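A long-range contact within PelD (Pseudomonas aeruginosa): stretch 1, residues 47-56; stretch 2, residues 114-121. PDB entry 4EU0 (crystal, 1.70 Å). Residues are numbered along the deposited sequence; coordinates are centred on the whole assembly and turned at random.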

ATOM      1  N   TYR A  47      -3.112 -17.687  10.659  1.00 27.48           N
ATOM      2  CA  TYR A  47      -3.916 -17.625  11.889  1.00 28.83           C
ATOM      3  C   TYR A  47      -4.402 -16.211  12.182  1.00 28.84           C
ATOM      4  O   TYR A  47      -3.708 -15.246  11.890  1.00 27.29           O
ATOM      5  CB  TYR A  47      -3.093 -18.130  13.077  1.00 29.43           C
ATOM      6  CG  TYR A  47      -2.443 -19.469  12.819  1.00 29.82           C
ATOM      7  CD1 TYR A  47      -3.105 -20.648  13.123  1.00 31.26           C
ATOM      8  CD2 TYR A  47      -1.174 -19.552  12.235  1.00 28.84           C
ATOM      9  CE1 TYR A  47      -2.522 -21.879  12.882  1.00 31.98           C
ATOM     10  CE2 TYR A  47      -0.586 -20.780  11.980  1.00 28.62           C
ATOM     11  CZ  TYR A  47      -1.266 -21.938  12.310  1.00 31.01           C
ATOM     12  OH  TYR A  47      -0.693 -23.163  12.073  1.00 30.88           O
ATOM     13  N   ARG A  48      -5.594 -16.092  12.764  1.00 30.50           N
ATOM     14  CA  ARG A  48      -6.091 -14.792  13.200  1.00 30.55           C
ATOM     15  C   ARG A  48      -5.395 -14.380  14.495  1.00 30.44           C
ATOM     16  O   ARG A  48      -5.160 -15.208  15.371  1.00 31.15           O
ATOM     17  CB  ARG A  48      -7.610 -14.817  13.403  1.00 32.34           C
ATOM     18  CG  ARG A  48      -8.192 -13.496  13.902  1.00 33.75           C
ATOM     19  CD  ARG A  48      -9.670 -13.598  14.267  1.00 39.16           C
ATOM     20  NE  ARG A  48     -10.515 -13.916  13.115  1.00 42.60           N
ATOM     21  CZ  ARG A  48     -10.924 -13.042  12.197  1.00 43.31           C
ATOM     22  NH1 ARG A  48     -10.571 -11.760  12.257  1.00 43.11           N
ATOM     23  NH2 ARG A  48     -11.692 -13.458  11.199  1.00 45.12           N
ATOM     24  N   VAL A  49      -5.065 -13.097  14.603  1.00 29.28           N
ATOM     25  CA  VAL A  49      -4.494 -12.555  15.829  1.00 29.86           C
ATOM     26  C   VAL A  49      -5.513 -11.642  16.508  1.00 31.54           C
ATOM     27  O   VAL A  49      -6.059 -10.739  15.875  1.00 30.67           O
ATOM     28  CB  VAL A  49      -3.175 -11.801  15.555  1.00 28.44           C
ATOM     29  CG1 VAL A  49      -2.669 -11.108  16.812  1.00 28.02           C
ATOM     30  CG2 VAL A  49      -2.120 -12.771  15.022  1.00 26.60           C
ATOM     31  N   ARG A  50      -5.760 -11.897  17.792  1.00 34.12           N
ATOM     32  CA  ARG A  50      -6.728 -11.122  18.582  1.00 36.64           C
ATOM     33  C   ARG A  50      -6.200  -9.724  18.901  1.00 36.68           C
ATOM     34  O   ARG A  50      -5.040  -9.415  18.631  1.00 35.42           O
ATOM     35  CB  ARG A  50      -7.086 -11.848  19.879  1.00 38.95           C
ATOM     36  CG  ARG A  50      -7.460 -13.302  19.709  1.00 40.41           C
ATOM     37  CD  ARG A  50      -8.136 -13.836  20.960  1.00 45.07           C
ATOM     38  NE  ARG A  50      -7.795 -15.233  21.219  1.00 47.43           N
ATOM     39  CZ  ARG A  50      -8.330 -16.278  20.591  1.00 48.93           C
ATOM     40  NH1 ARG A  50      -9.242 -16.099  19.642  1.00 49.08           N
ATOM     41  NH2 ARG A  50      -7.946 -17.509  20.907  1.00 49.23           N
ATOM     42  N   TYR A  51      -7.054  -8.886  19.489  1.00 38.77           N
ATOM     43  CA  TYR A  51      -6.681  -7.508  19.804  1.00 39.31           C
ATOM     44  C   TYR A  51      -5.508  -7.412  20.787  1.00 39.81           C
ATOM     45  O   TYR A  51      -4.675  -6.512  20.670  1.00 39.06           O
ATOM     46  CB  TYR A  51      -7.888  -6.724  20.333  1.00 41.11           C
ATOM     47  CG  TYR A  51      -7.616  -5.248  20.502  1.00 41.58           C
ATOM     48  CD1 TYR A  51      -7.397  -4.430  19.394  1.00 40.65           C
ATOM     49  CD2 TYR A  51      -7.570  -4.669  21.768  1.00 44.06           C
ATOM     50  CE1 TYR A  51      -7.144  -3.071  19.542  1.00 41.62           C
ATOM     51  CE2 TYR A  51      -7.318  -3.310  21.927  1.00 44.69           C
ATOM     52  CZ  TYR A  51      -7.108  -2.520  20.811  1.00 43.48           C
ATOM     53  OH  TYR A  51      -6.853  -1.179  20.953  1.00 45.71           O
ATOM     54  N   ASP A  52      -5.442  -8.345  21.735  1.00 41.63           N
ATOM     55  CA  ASP A  52      -4.375  -8.360  22.740  1.00 42.48           C
ATOM     56  C   ASP A  52      -3.063  -9.006  22.253  1.00 41.07           C
ATOM     57  O   ASP A  52      -2.169  -9.279  23.053  1.00 41.84           O
ATOM     58  CB  ASP A  52      -4.866  -9.010  24.046  1.00 45.08           C
ATOM     59  CG  ASP A  52      -5.356 -10.445  23.855  1.00 45.90           C
ATOM     60  OD1 ASP A  52      -5.252 -10.997  22.736  1.00 44.95           O
ATOM     61  OD2 ASP A  52      -5.848 -11.023  24.847  1.00 48.77           O
ATOM     62  N   ARG A  53      -2.961  -9.229  20.942  1.00 39.59           N
ATOM     63  CA  ARG A  53      -1.758  -9.796  20.297  1.00 38.18           C
ATOM     64  C   ARG A  53      -1.482 -11.260  20.669  1.00 39.00           C
ATOM     65  O   ARG A  53      -0.324 -11.689  20.741  1.00 38.67           O
ATOM     66  CB  ARG A  53      -0.519  -8.915  20.533  1.00 37.85           C
ATOM     67  CG  ARG A  53      -0.581  -7.544  19.872  1.00 37.02           C
ATOM     68  CD  ARG A  53       0.779  -6.856  19.895  1.00 38.07           C
ATOM     69  NE  ARG A  53       0.819  -5.695  19.007  1.00 39.28           N
ATOM     70  CZ  ARG A  53       1.928  -5.146  18.517  1.00 38.87           C
ATOM     71  NH1 ARG A  53       3.124  -5.648  18.808  1.00 39.67           N
ATOM     72  NH2 ARG A  53       1.840  -4.089  17.725  1.00 39.27           N
ATOM     73  N   THR A  54      -2.550 -12.018  20.908  1.00 40.08           N
ATOM     74  CA  THR A  54      -2.445 -13.466  21.095  1.00 40.84           C
ATOM     75  C   THR A  54      -3.107 -14.184  19.914  1.00 40.10           C
ATOM     76  O   THR A  54      -4.145 -13.729  19.418  1.00 39.90           O
ATOM     77  CB  THR A  54      -3.047 -13.934  22.445  1.00 43.10           C
ATOM     78  OG1 THR A  54      -4.431 -13.568  22.521  1.00 44.33           O
ATOM     79  CG2 THR A  54      -2.299 -13.311  23.621  1.00 44.08           C
ATOM     80  N   PRO A  55      -2.500 -15.292  19.444  1.00 39.86           N
ATOM     81  CA  PRO A  55      -3.005 -15.955  18.239  1.00 39.58           C
ATOM     82  C   PRO A  55      -4.157 -16.922  18.499  1.00 41.63           C
ATOM     83  O   PRO A  55      -4.213 -17.556  19.553  1.00 42.76           O
ATOM     84  CB  PRO A  55      -1.784 -16.725  17.732  1.00 38.65           C
ATOM     85  CG  PRO A  55      -1.006 -17.039  18.961  1.00 39.41           C
ATOM     86  CD  PRO A  55      -1.280 -15.944  19.958  1.00 39.92           C
ATOM     87  N   GLU A  56      -5.059 -17.030  17.527  1.00 42.07           N
ATOM     88  CA  GLU A  56      -6.144 -18.006  17.578  1.00 44.49           C
ATOM     89  C   GLU A  56      -5.647 -19.316  16.956  1.00 44.79           C
ATOM     90  O   GLU A  56      -5.318 -19.349  15.766  1.00 43.64           O
ATOM     91  CB  GLU A  56      -7.372 -17.462  16.844  1.00 44.75           C
ATOM     92  CG  GLU A  56      -8.649 -18.259  17.047  1.00 47.85           C
ATOM     93  CD  GLU A  56      -9.898 -17.458  16.722  1.00 49.06           C
ATOM     94  OE1 GLU A  56      -9.823 -16.536  15.882  1.00 47.76           O
ATOM     95  OE2 GLU A  56     -10.959 -17.748  17.317  1.00 51.97           O
ATOM     96  N   ASP A 114      -1.621   1.098  11.111  1.00 21.44           N
ATOM     97  CA  ASP A 114      -1.798   1.616  12.475  1.00 23.77           C
ATOM     98  C   ASP A 114      -1.010   0.796  13.491  1.00 24.09           C
ATOM     99  O   ASP A 114      -0.933   1.150  14.672  1.00 25.23           O
ATOM    100  CB  ASP A 114      -3.270   1.593  12.887  1.00 25.13           C
ATOM    101  CG  ASP A 114      -4.131   2.541  12.080  1.00 27.56           C
ATOM    102  OD1 ASP A 114      -3.653   3.619  11.668  1.00 29.28           O
ATOM    103  OD2 ASP A 114      -5.312   2.204  11.878  1.00 30.17           O
ATOM    104  N   GLY A 115      -0.450  -0.317  13.036  1.00 23.14           N
ATOM    105  CA  GLY A 115       0.288  -1.204  13.926  1.00 23.59           C
ATOM    106  C   GLY A 115      -0.552  -2.320  14.524  1.00 24.42           C
ATOM    107  O   GLY A 115      -0.104  -2.998  15.444  1.00 25.73           O
ATOM    108  N   ARG A 116      -1.759  -2.518  13.997  1.00 24.02           N
ATOM    109  CA  ARG A 116      -2.638  -3.602  14.453  1.00 25.13           C
ATOM    110  C   ARG A 116      -2.246  -4.911  13.773  1.00 23.91           C
ATOM    111  O   ARG A 116      -2.179  -4.983  12.547  1.00 21.81           O
ATOM    112  CB  ARG A 116      -4.105  -3.267  14.155  1.00 26.00           C
ATOM    113  CG  ARG A 116      -5.132  -3.979  15.050  1.00 30.34           C
ATOM    114  CD  ARG A 116      -6.413  -3.163  15.128  1.00 34.88           C
ATOM    115  NE  ARG A 116      -7.607  -3.959  15.434  1.00 38.27           N
ATOM    116  CZ  ARG A 116      -8.841  -3.468  15.475  1.00 40.11           C
ATOM    117  NH1 ARG A 116      -9.051  -2.176  15.247  1.00 42.53           N
ATOM    118  NH2 ARG A 116      -9.870  -4.259  15.749  1.00 41.39           N
ATOM    119  N   ILE A 117      -1.956  -5.933  14.575  1.00 24.16           N
ATOM    120  CA  ILE A 117      -1.624  -7.258  14.046  1.00 24.00           C
ATOM    121  C   ILE A 117      -2.939  -7.977  13.792  1.00 24.40           C
ATOM    122  O   ILE A 117      -3.637  -8.353  14.740  1.00 25.65           O
ATOM    123  CB  ILE A 117      -0.799  -8.113  15.058  1.00 24.99           C
ATOM    124  CG1 ILE A 117       0.184  -7.263  15.885  1.00 26.64           C
ATOM    125  CG2 ILE A 117      -0.157  -9.321  14.376  1.00 24.89           C
ATOM    126  CD1 ILE A 117       1.251  -6.537  15.146  1.00 27.91           C
ATOM    127  N   LEU A 118      -3.281  -8.141  12.517  1.00 23.56           N
ATOM    128  CA  LEU A 118      -4.538  -8.769  12.119  1.00 24.37           C
ATOM    129  C   LEU A 118      -4.428 -10.285  12.084  1.00 24.35           C
ATOM    130  O   LEU A 118      -5.385 -10.983  12.415  1.00 25.38           O
ATOM    131  CB  LEU A 118      -4.966  -8.271  10.738  1.00 23.75           C
ATOM    132  CG  LEU A 118      -5.712  -6.939  10.604  1.00 25.96           C
ATOM    133  CD1 LEU A 118      -4.883  -5.754  11.065  1.00 28.61           C
ATOM    134  CD2 LEU A 118      -6.117  -6.758   9.158  1.00 27.18           C
ATOM    135  N   ALA A 119      -3.254 -10.773  11.681  1.00 23.37           N
ATOM    136  CA  ALA A 119      -3.045 -12.191  11.388  1.00 23.47           C
ATOM    137  C   ALA A 119      -1.581 -12.576  11.521  1.00 22.92           C
ATOM    138  O   ALA A 119      -0.700 -11.714  11.594  1.00 21.87           O
ATOM    139  CB  ALA A 119      -3.550 -12.521   9.986  1.00 23.07           C
ATOM    140  N   LEU A 120      -1.331 -13.882  11.541  1.00 23.46           N
ATOM    141  CA  LEU A 120       0.016 -14.411  11.678  1.00 23.05           C
ATOM    142  C   LEU A 120       0.264 -15.479  10.612  1.00 22.47           C
ATOM    143  O   LEU A 120      -0.549 -16.382  10.437  1.00 23.32           O
ATOM    144  CB  LEU A 120       0.167 -14.994  13.092  1.00 24.62           C
ATOM    145  CG  LEU A 120       1.418 -15.733  13.565  1.00 25.85           C
ATOM    146  CD1 LEU A 120       1.366 -15.873  15.080  1.00 29.62           C
ATOM    147  CD2 LEU A 120       1.486 -17.094  12.944  1.00 29.24           C
ATOM    148  N   LEU A 121       1.381 -15.363   9.895  1.00 21.12           N
ATOM    149  CA  LEU A 121       1.865 -16.444   9.036  1.00 21.44           C
ATOM    150  C   LEU A 121       2.921 -17.226   9.814  1.00 21.93           C
ATOM    151  O   LEU A 121       3.939 -16.656  10.204  1.00 22.13           O
ATOM    152  CB  LEU A 121       2.479 -15.896   7.736  1.00 19.76           C
ATOM    153  CG  LEU A 121       3.214 -16.891   6.824  1.00 20.36           C
ATOM    154  CD1 LEU A 121       2.238 -17.815   6.124  1.00 21.47           C
ATOM    155  CD2 LEU A 121       4.093 -16.175   5.802  1.00 18.53           C
TER
HETATM  156  O   HOH W   1      -3.411  -7.580  17.570  1.00 10.98           O
HETATM  157  O   HOH W   2      -2.151  -5.234  17.490  1.00 10.83           O

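What fills the apolar centre of this contact? Val49 and Ile117 both point their CA-to-CB bonds toward the opposite stretch and are buried, and they meet with Val49 CG1 3.9 Å from Ile117 CG2. Val49, its chi1 in the t well, also reaches Leu120, with Val49 CG2 3.7 Å from Leu120 CB, and its CG2 packs against the backbone of the residue just before Leu120, 3.5 Å from Ala119 C. One valine thus touches the strand at several successive positions. Leu120, which loses more surface to the other stretch than any other residue here, extends the apolar cluster: its CD2 lies 3.7 Å from Tyr47 CD2, while its CD1 comes within 4.2 Å of Pro55 CB. The leucine therefore bridges the start of stretch 1 and the segment that returns after the turn.

How does the backbone hold these side chains in register? Tyr47 and Leu120 form an antiparallel hydrogen-bonded pair, exchanging two bonds: Tyr47 N donates to Leu120 O at 2.9 Å, and Leu120 N donates to Tyr47 O at 2.8 Å. Arg48 and Ala119 follow as a non-hydrogen-bonded pair, their CA atoms 4.4 Å apart, closer than the 5.1 Å between Tyr47 CA and Leu120 CA. Their side chains lie on one face of the sheet, and those of Tyr47 and Leu120 on the other. A further bond, from Val49 N to Leu118 O at 3.1 Å, is nearly straight at 170° and ties the backbone of the central valine to the strand.

What happens where the direct backbone pairing stops? Stretch 1 folds through a type I turn from Arg50 to Arg53, supported by the bond from Arg53 N to Arg50 O at 3.1 Å, and a second bond, Arg50 N to Thr54 O at 2.9 Å, also joins its two arms. Across the contact, Arg50 O and Ile117 O are 4.3 Å apart, and two carbonyl oxygens cannot bond to each other. Water 1 solves this by donating to both, 2.7 Å from Arg50 O and 2.9 Å from Ile117 O. Water 2 accepts from Ile117 N at 3.0 Å and, weakly, from Arg53 NE at 3.4 Å, so that Ile117 has both backbone polar atoms satisfied by solvent.

How do the arginines finish the polar edge? The end of the Arg53 side chain comes nearer to stretch 2 than its sideways CA-to-CB bond would suggest. One face of its guanidinium covers Ile117, with Arg53 NE 3.6 Å from Ile117 CG1, while at the group's edge Arg53 NH2 makes a weak hydrogen bond to Gly115 O at 3.2 Å. Gly115 has phi/psi of 93/12°, where a CB would jam against the preceding carbonyl oxygen. Farther out, Arg116 lays its guanidinium face against the edge of the exposed Tyr51 ring, with Arg116 NE 4.0 Å from Tyr51 CD1.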